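Local coordinates for putative cellulase CEL6 (Mycobacterium tuberculosis, PDB 1UP3), which probably hydrolyses the beta-1,4-glycosidic bonds of cellulose as a family 6 endoglucanase, holding a thio-linked cello-oligosaccharide in its substrate cleft, at residues Thr74-Pro79 with Glu118-Ala123; Leu187-Phe192 with Val215-Arg220. All coordinates share one frame; numbering follows the deposited sequence.

After strand 42-44 and helix 50-66, the chain runs through strand 72-75, leaves for helix 94-108 and returns by strand 113-117. Contact 1 closes that excursion by joining the end of strand 72-75 and the loop after it to the turn after strand 113-117. The chain then runs through helix 130-147, strand 153-158 and helix 167-176 before contact 2 opens, and contact 2 closes a shorter excursion through helix 195-208. The two loops therefore follow one another, neither nesting nor crossing. Their centres lie about 15 Å apart, yet P119 of contact 1 packs on V189 of contact 2, and both reach the same glucose unit, through D120 and N191.

Contact 1: Thr74-Pro79 with Glu118-Ala123; sequences TLYGIP and EPDALA. With BGC (beta-D-glucopyranose), chain B.
E118 is bent at chi2 (-63°), and its end curls back until the carboxylate lies beside the backbone of G77 and I78. Y76, with CG anti to its backbone N (chi1 -167°), carries its ring past P119, as far as a water on D120. A glutamate suits the first place because its two oxygens can serve two successive amides. G77 N gives a bond of 2.9 Å to the syn lone pair of E118 OE2, nearly straight at 164°, whereas I78 N meets E118 OE1 at 3.1 Å from above the carboxylate plane. Y97 OH also bonds OE2, so this buried acid is gripped from several directions, which would be expected to stabilise its negative charge. The backbone adds E118 N to L75 O at 2.9 Å.

P119 is the second residue of a type II turn from E118 to A121, a place that matches the fixed phi of proline. Its CG meets the methyl CG2 of T74 at 3.5 Å, while its carbonyl O lies at the edge of the Y76 ring, 3.4 Å from CE1. Beyond that edge a water accepts a hydrogen bond from Y76 OH at 2.6 Å and donates one to D120 OD2. The same OD2 accepts from O4 of the bound glucose at 2.7 Å, so the tyrosine is a second-shell residue that probably steadies a sugar-binding aspartate.

The contact joins the C-terminal ends of the neighbouring parallel strands 72-75 and 113-117, at the end of the sheet where this family binds its substrate. Helix 94-108 packs on L75, I78 and E118, helix 130-147 on L75 and I78, and W43 of strand 42-44 touches T74, Y76 and P119.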
ATOM      1  N   THR A  74      -0.593  -5.024   3.137  1.00  5.44           N
ATOM      2  CA  THR A  74      -1.003  -3.650   3.400  1.00  5.43           C
ATOM      3  C   THR A  74      -2.031  -3.607   4.512  1.00  5.40           C
ATOM      4  O   THR A  74      -3.062  -4.253   4.405  1.00  6.27           O
ATOM      5  CB  THR A  74      -1.541  -3.051   2.143  1.00  6.29           C
ATOM      6  OG1 THR A  74      -0.487  -3.037   1.158  1.00  6.89           O
ATOM      7  CG2 THR A  74      -1.942  -1.564   2.365  1.00  5.66           C
ATOM      8  N   LEU A  75      -1.725  -2.902   5.589  1.00  5.16           N
ATOM      9  CA  LEU A  75      -2.663  -2.777   6.700  1.00  5.23           C
ATOM     10  C   LEU A  75      -3.513  -1.538   6.490  1.00  5.65           C
ATOM     11  O   LEU A  75      -2.993  -0.438   6.398  1.00  6.59           O
ATOM     12  CB  LEU A  75      -1.902  -2.723   8.038  1.00  5.87           C
ATOM     13  CG  LEU A  75      -0.975  -3.913   8.310  1.00  7.82           C
ATOM     14  CD1 LEU A  75      -0.349  -3.779   9.697  1.00 10.74           C
ATOM     15  CD2 LEU A  75      -1.681  -5.265   8.196  1.00 11.28           C
ATOM     16  N   TYR A  76      -4.831  -1.702   6.469  1.00  5.13           N
ATOM     17  CA  TYR A  76      -5.740  -0.591   6.138  1.00  5.26           C
ATOM     18  C   TYR A  76      -6.972  -0.659   7.046  1.00  5.16           C
ATOM     19  O   TYR A  76      -8.101  -0.844   6.578  1.00  6.21           O
ATOM     20  CB  TYR A  76      -6.101  -0.682   4.643  1.00  5.07           C
ATOM     21  CG  TYR A  76      -6.771   0.524   3.999  1.00  4.97           C
ATOM     22  CD1 TYR A  76      -6.250   1.794   4.193  1.00  5.94           C
ATOM     23  CD2 TYR A  76      -7.858   0.366   3.162  1.00  6.88           C
ATOM     24  CE1 TYR A  76      -6.823   2.927   3.598  1.00  8.47           C
ATOM     25  CE2 TYR A  76      -8.453   1.467   2.534  1.00  7.18           C
ATOM     26  CZ  TYR A  76      -7.917   2.738   2.734  1.00  7.07           C
ATOM     27  OH  TYR A  76      -8.514   3.840   2.127  1.00  7.74           O
ATOM     28  N   GLY A  77      -6.725  -0.586   8.351  1.00  5.57           N
ATOM     29  CA  GLY A  77      -7.769  -0.729   9.367  1.00  5.80           C
ATOM     30  C   GLY A  77      -7.919   0.460  10.305  1.00  6.44           C
ATOM     31  O   GLY A  77      -8.657   0.343  11.291  1.00  6.25           O
ATOM     32  N   ILE A  78      -7.257   1.572  10.046  1.00  6.06           N
ATOM     33  CA  ILE A  78      -7.240   2.693  11.026  1.00  5.98           C
ATOM     34  C   ILE A  78      -8.650   3.191  11.319  1.00  5.79           C
ATOM     35  O   ILE A  78      -9.505   3.234  10.432  1.00  5.98           O
ATOM     36  CB  ILE A  78      -6.328   3.864  10.520  1.00  5.78           C
ATOM     37  CG1 ILE A  78      -5.818   4.739  11.655  1.00  8.20           C
ATOM     38  CG2 ILE A  78      -7.027   4.659   9.454  1.00  7.50           C
ATOM     39  CD1 ILE A  78      -4.787   4.052  12.526  1.00  6.57           C
ATOM     40  N   PRO A  79      -8.942   3.519  12.565  1.00  5.93           N
ATOM     41  CA  PRO A  79     -10.243   4.118  12.859  1.00  5.40           C
ATOM     42  C   PRO A  79     -10.455   5.415  12.066  1.00  4.91           C
ATOM     43  O   PRO A  79      -9.517   6.162  11.824  1.00  5.43           O
ATOM     44  CB  PRO A  79     -10.185   4.380  14.374  1.00  5.03           C
ATOM     45  CG  PRO A  79      -9.255   3.317  14.883  1.00  6.16           C
ATOM     46  CD  PRO A  79      -8.199   3.247  13.790  1.00  6.51           C
ATOM     47  N   GLU A 118      -0.914   1.487   6.870  1.00  5.08           N
ATOM     48  CA  GLU A 118      -1.987   2.479   6.797  1.00  4.53           C
ATOM     49  C   GLU A 118      -1.842   3.556   5.729  1.00  5.82           C
ATOM     50  O   GLU A 118      -1.649   4.732   6.020  1.00  5.68           O
ATOM     51  CB  GLU A 118      -2.220   3.086   8.172  1.00  4.42           C
ATOM     52  CG  GLU A 118      -2.664   2.055   9.200  1.00  4.53           C
ATOM     53  CD  GLU A 118      -4.001   1.395   8.892  1.00  4.66           C
ATOM     54  OE1 GLU A 118      -4.858   1.942   8.137  1.00  4.97           O
ATOM     55  OE2 GLU A 118      -4.224   0.287   9.454  1.00  7.20           O
ATOM     56  N   PRO A 119      -2.038   3.150   4.487  1.00  5.16           N
ATOM     57  CA  PRO A 119      -2.138   4.139   3.382  1.00  6.20           C
ATOM     58  C   PRO A 119      -3.070   5.289   3.775  1.00  6.34           C
ATOM     59  O   PRO A 119      -4.170   5.028   4.245  1.00  6.33           O
ATOM     60  CB  PRO A 119      -2.772   3.324   2.245  1.00  4.90           C
ATOM     61  CG  PRO A 119      -2.200   1.946   2.462  1.00  5.29           C
ATOM     62  CD  PRO A 119      -2.209   1.782   3.984  1.00  5.20           C
ATOM     63  N   ASP A 120      -2.591   6.507   3.603  1.00  6.65           N
ATOM     64  CA  ASP A 120      -3.342   7.770   3.782  1.00  6.86           C
ATOM     65  C   ASP A 120      -3.471   8.217   5.213  1.00  7.38           C
ATOM     66  O   ASP A 120      -3.863   9.353   5.429  1.00  7.73           O
ATOM     67  CB  ASP A 120      -4.761   7.747   3.203  1.00  7.17           C
ATOM     68  CG  ASP A 120      -4.841   7.312   1.760  1.00  8.88           C
ATOM     69  OD1 ASP A 120      -3.860   7.479   0.998  1.00  9.38           O
ATOM     70  OD2 ASP A 120      -5.914   6.808   1.320  1.00  9.48           O
ATOM     71  N   ALA A 121      -3.145   7.380   6.201  1.00  6.54           N
ATOM     72  CA  ALA A 121      -3.531   7.744   7.578  1.00  6.44           C
ATOM     73  C   ALA A 121      -2.835   9.014   8.052  1.00  6.71           C
ATOM     74  O   ALA A 121      -3.476   9.935   8.585  1.00  6.82           O
ATOM     75  CB  ALA A 121      -3.296   6.604   8.537  1.00  6.59           C
ATOM     76  N   LEU A 122      -1.529   9.077   7.898  1.00  6.37           N
ATOM     77  CA  LEU A 122      -0.781  10.270   8.345  1.00  6.13           C
ATOM     78  C   LEU A 122      -1.114  11.476   7.460  1.00  6.84           C
ATOM     79  O   LEU A 122      -1.238  12.592   7.966  1.00  7.78           O
ATOM     80  CB  LEU A 122       0.719  10.052   8.346  1.00  7.02           C
ATOM     81  CG  LEU A 122       1.259   8.990   9.322  1.00  8.27           C
ATOM     82  CD1 LEU A 122       2.776   8.959   9.274  1.00  9.73           C
ATOM     83  CD2 LEU A 122       0.795   9.261  10.724  1.00  9.91           C
ATOM     84  N   ALA A 123      -1.270  11.246   6.162  1.00  6.82           N
ATOM     85  CA  ALA A 123      -1.473  12.371   5.212  1.00  8.20           C
ATOM     86  C   ALA A 123      -2.847  12.984   5.360  1.00  9.22           C
ATOM     87  O   ALA A 123      -2.994  14.197   5.168  1.00 10.85           O
ATOM     88  CB  ALA A 123      -1.249  11.917   3.773  1.00  9.11           C
TER
HETATM   89  C2  BGC B   4      -8.237   9.859  -1.257  1.00 10.07           C
HETATM   90  C3  BGC B   4      -7.919   8.431  -0.841  1.00 10.22           C
HETATM   91  C4  BGC B   4      -6.885   7.814  -1.782  1.00  8.66           C
HETATM   92  C5  BGC B   4      -5.681   8.774  -1.890  1.00  6.00           C
HETATM   93  C6  BGC B   4      -4.674   8.299  -2.946  1.00  6.77           C
HETATM   94  C1  BGC B   4      -6.943  10.675  -1.359  1.00  9.85           C
HETATM   95  O2  BGC B   4      -9.193  10.465  -0.367  1.00 13.03           O
HETATM   96  O3  BGC B   4      -9.087   7.627  -0.781  1.00 10.65           O
HETATM   97  O4  BGC B   4      -6.436   6.531  -1.333  1.00  9.94           O
HETATM   98  O5  BGC B   4      -6.079  10.075  -2.292  1.00  8.49           O
HETATM   99  O6  BGC B   4      -3.542   9.148  -2.973  1.00  7.16           O
HETATM  100  O   HOH W   1      -7.899   6.213   2.975  1.00  7.90           O

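Contact 2: Leu187-Phe192 with Val215-Arg220. With BGC (beta-D-glucopyranose), chain B.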
ATOM      1  N   LEU A 187       5.262   5.725  -0.608  1.00  4.58           N
ATOM      2  CA  LEU A 187       4.727   6.843  -1.405  1.00  4.42           C
ATOM      3  C   LEU A 187       3.870   6.381  -2.575  1.00  4.86           C
ATOM      4  O   LEU A 187       4.076   5.300  -3.136  1.00  4.26           O
ATOM      5  CB  LEU A 187       5.876   7.626  -2.004  1.00  4.98           C
ATOM      6  CG  LEU A 187       6.880   8.296  -1.054  1.00  5.47           C
ATOM      7  CD1 LEU A 187       8.041   8.925  -1.845  1.00  3.88           C
ATOM      8  CD2 LEU A 187       6.133   9.342  -0.220  1.00  6.28           C
ATOM      9  N   ASN A 188       2.936   7.246  -2.964  1.00  4.74           N
ATOM     10  CA  ASN A 188       2.144   7.080  -4.180  1.00  5.74           C
ATOM     11  C   ASN A 188       1.099   5.978  -4.126  1.00  4.87           C
ATOM     12  O   ASN A 188       0.592   5.578  -5.177  1.00  4.85           O
ATOM     13  CB  ASN A 188       3.060   6.841  -5.396  1.00  5.06           C
ATOM     14  CG  ASN A 188       2.551   7.517  -6.688  1.00  6.60           C
ATOM     15  OD1 ASN A 188       1.876   8.569  -6.667  1.00  4.79           O
ATOM     16  ND2 ASN A 188       2.826   6.882  -7.805  1.00  5.07           N
ATOM     17  N   VAL A 189       0.800   5.472  -2.921  1.00  4.55           N
ATOM     18  CA  VAL A 189      -0.099   4.335  -2.814  1.00  4.95           C
ATOM     19  C   VAL A 189      -1.484   4.700  -3.374  1.00  5.49           C
ATOM     20  O   VAL A 189      -2.107   5.688  -2.963  1.00  5.28           O
ATOM     21  CB  VAL A 189      -0.180   3.751  -1.350  1.00  5.22           C
ATOM     22  CG1 VAL A 189      -1.252   2.655  -1.273  1.00  4.69           C
ATOM     23  CG2 VAL A 189       1.162   3.247  -0.898  1.00  4.83           C
ATOM     24  N   SER A 190      -1.958   3.896  -4.313  1.00  4.84           N
ATOM     25  CA  SER A 190      -3.187   4.141  -5.008  1.00  6.06           C
ATOM     26  C   SER A 190      -3.225   5.412  -5.816  1.00  5.88           C
ATOM     27  O   SER A 190      -4.305   5.814  -6.205  1.00  6.45           O
ATOM     28  CB  SER A 190      -4.400   4.065  -4.062  1.00  7.59           C
ATOM     29  OG  SER A 190      -4.358   2.871  -3.322  1.00  9.61           O
ATOM     30  N   ASN A 191      -2.090   6.045  -6.057  1.00  4.90           N
ATOM     31  CA  ASN A 191      -2.089   7.262  -6.888  1.00  5.03           C
ATOM     32  C   ASN A 191      -1.271   7.042  -8.156  1.00  5.47           C
ATOM     33  O   ASN A 191      -0.992   5.915  -8.524  1.00  5.32           O
ATOM     34  CB  ASN A 191      -1.672   8.458  -6.045  1.00  4.77           C
ATOM     35  CG  ASN A 191      -2.400   9.712  -6.448  1.00  5.71           C
ATOM     36  OD1 ASN A 191      -2.276  10.160  -7.587  1.00  5.84           O
ATOM     37  ND2 ASN A 191      -3.170  10.302  -5.507  1.00  6.51           N
ATOM     38  N   PHE A 192      -0.952   8.126  -8.832  1.00  4.96           N
ATOM     39  CA  PHE A 192      -0.597   8.099 -10.239  1.00  5.35           C
ATOM     40  C   PHE A 192       0.609   8.952 -10.576  1.00  5.65           C
ATOM     41  O   PHE A 192       0.909   9.077 -11.765  1.00  4.47           O
ATOM     42  CB  PHE A 192      -1.827   8.564 -11.077  1.00  6.25           C
ATOM     43  CG  PHE A 192      -3.081   7.773 -10.813  1.00  6.25           C
ATOM     44  CD1 PHE A 192      -3.348   6.611 -11.498  1.00  6.12           C
ATOM     45  CD2 PHE A 192      -3.966   8.178  -9.812  1.00  7.90           C
ATOM     46  CE1 PHE A 192      -4.497   5.869 -11.206  1.00  6.89           C
ATOM     47  CE2 PHE A 192      -5.089   7.428  -9.509  1.00  6.88           C
ATOM     48  CZ  PHE A 192      -5.352   6.297 -10.185  1.00  5.94           C
ATOM     49  N   VAL A 215       9.550   2.968  -0.414  1.00  6.30           N
ATOM     50  CA  VAL A 215       9.060   2.276  -1.589  1.00  5.32           C
ATOM     51  C   VAL A 215       8.029   3.171  -2.291  1.00  4.64           C
ATOM     52  O   VAL A 215       7.409   4.014  -1.641  1.00  5.66           O
ATOM     53  CB  VAL A 215       8.441   0.936  -1.215  1.00  5.44           C
ATOM     54  CG1 VAL A 215       9.478  -0.000  -0.665  1.00  6.15           C
ATOM     55  CG2 VAL A 215       7.294   1.102  -0.213  1.00  5.47           C
ATOM     56  N   ILE A 216       7.908   3.010  -3.604  1.00  3.69           N
ATOM     57  CA  ILE A 216       6.984   3.770  -4.424  1.00  3.37           C
ATOM     58  C   ILE A 216       6.004   2.742  -5.070  1.00  3.93           C
ATOM     59  O   ILE A 216       6.454   1.775  -5.702  1.00  4.70           O
ATOM     60  CB  ILE A 216       7.701   4.579  -5.511  1.00  4.26           C
ATOM     61  CG1 ILE A 216       8.663   5.611  -4.898  1.00  5.19           C
ATOM     62  CG2 ILE A 216       6.686   5.297  -6.381  1.00  4.58           C
ATOM     63  CD1 ILE A 216       9.661   6.200  -5.898  1.00  5.80           C
ATOM     64  N   ASP A 217       4.712   3.050  -4.999  1.00  4.91           N
ATOM     65  CA  ASP A 217       3.621   2.315  -5.688  1.00  4.63           C
ATOM     66  C   ASP A 217       3.662   2.776  -7.143  1.00  3.93           C
ATOM     67  O   ASP A 217       3.320   3.917  -7.465  1.00  3.80           O
ATOM     68  CB  ASP A 217       2.267   2.623  -5.076  1.00  4.38           C
ATOM     69  CG  ASP A 217       1.195   1.714  -5.517  1.00  5.45           C
ATOM     70  OD1 ASP A 217       1.426   0.920  -6.464  1.00  5.32           O
ATOM     71  OD2 ASP A 217       0.071   1.683  -4.950  1.00  5.28           O
ATOM     72  N   THR A 218       4.077   1.869  -8.021  1.00  4.11           N
ATOM     73  CA  THR A 218       4.115   2.097  -9.456  1.00  5.02           C
ATOM     74  C   THR A 218       3.026   1.345 -10.223  1.00  4.85           C
ATOM     75  O   THR A 218       3.076   1.198 -11.464  1.00  6.06           O
ATOM     76  CB  THR A 218       5.500   1.709 -10.016  1.00  5.00           C
ATOM     77  OG1 THR A 218       5.784   0.334  -9.701  1.00  4.89           O
ATOM     78  CG2 THR A 218       6.619   2.595  -9.401  1.00  6.25           C
ATOM     79  N   SER A 219       2.005   0.891  -9.500  1.00  4.48           N
ATOM     80  CA  SER A 219       0.917   0.144 -10.104  1.00  5.62           C
ATOM     81  C   SER A 219       0.203   0.842 -11.270  1.00  5.02           C
ATOM     82  O   SER A 219      -0.200   0.180 -12.262  1.00  5.42           O
ATOM     83  CB  SER A 219      -0.095  -0.240  -9.041  1.00  5.12           C
ATOM     84  OG  SER A 219      -0.586   0.902  -8.333  1.00  6.64           O
ATOM     85  N   ARG A 220       0.046   2.159 -11.175  1.00  4.59           N
ATOM     86  CA  ARG A 220      -0.806   2.888 -12.109  1.00  5.30           C
ATOM     87  C   ARG A 220      -0.196   4.182 -12.609  1.00  5.16           C
ATOM     88  O   ARG A 220      -0.940   5.077 -13.030  1.00  5.89           O
ATOM     89  CB  ARG A 220      -2.170   3.151 -11.487  1.00  5.19           C
ATOM     90  CG  ARG A 220      -2.931   1.834 -11.121  1.00  5.12           C
ATOM     91  CD  ARG A 220      -4.394   2.048 -10.726  1.00  5.76           C
ATOM     92  NE  ARG A 220      -4.518   2.825  -9.487  1.00  6.59           N
ATOM     93  CZ  ARG A 220      -5.655   3.246  -9.013  1.00  7.27           C
ATOM     94  NH1 ARG A 220      -6.795   2.950  -9.651  1.00  9.21           N
ATOM     95  NH2 ARG A 220      -5.670   3.914  -7.868  1.00  7.28           N
TER
HETATM   96  C2  BGC B   4      -8.237   9.859  -1.257  1.00 10.07           C
HETATM   97  C3  BGC B   4      -7.919   8.431  -0.841  1.00 10.22           C
HETATM   98  C4  BGC B   4      -6.885   7.814  -1.782  1.00  8.66           C
HETATM   99  C5  BGC B   4      -5.681   8.774  -1.890  1.00  6.00           C
HETATM  100  C6  BGC B   4      -4.674   8.299  -2.946  1.00  6.77           C
HETATM  101  C1  BGC B   4      -6.943  10.675  -1.359  1.00  9.85           C
HETATM  102  O2  BGC B   4      -9.193  10.465  -0.367  1.00 13.03           O
HETATM  103  O3  BGC B   4      -9.087   7.627  -0.781  1.00 10.65           O
HETATM  104  O4  BGC B   4      -6.436   6.531  -1.333  1.00  9.94           O
HETATM  105  O5  BGC B   4      -6.079  10.075  -2.292  1.00  8.49           O
HETATM  106  O6  BGC B   4      -3.542   9.148  -2.973  1.00  7.16           O
HETATM  107  O   HOH W   2      -2.155   3.250  -8.012  1.00  4.96           O
HETATM  108  O   HOH W   3       1.046   4.158  -9.209  1.00  5.03           O
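R220, which loses the most surface to the contact, lays its guanidinium against the F192 ring. Ring atom CZ stands over the guanidinium centre, 3.3 Å from R220 CZ, with the two planes 42° apart, so the contact is inclined rather than flat. A bend at chi3 (-65°) turns the arginine's end this way. At the guanidinium edge NH2 makes a weak bond to S190 O at 2.9 Å and a salt bridge to D267, while NE donates to a water shared with N191 O and S219 OG. Arginine suits the spot by offering a flat face to an aromatic ring and N-H groups around its rim.

D217, at the end of strand 213-217, suits its place because its two carboxylate oxygens can take backbone N-H groups from several loops at once. OD2 accepts from S190 N at 3.1 Å; S219 N closes an Asx turn on OD1, and S219 OG reaches the same oxygen from the same face. I260 N and K261 N bring further bonds to this carboxylate. N188 ND2 reaches D217 O at 3.0 Å. The bonds from S190 N and N188 ND2 tie the type II turn N188-N191 to D217, and from this turn N191 ND2 donates to O6 of the bound glucose, 2.8 Å away and almost straight at 174°.

L187 and I216 pair in the parallel sheet, joining strands 184-187 and 213-217. Helix 195-208 covers both side chains, and strand 254-258 flanks V215.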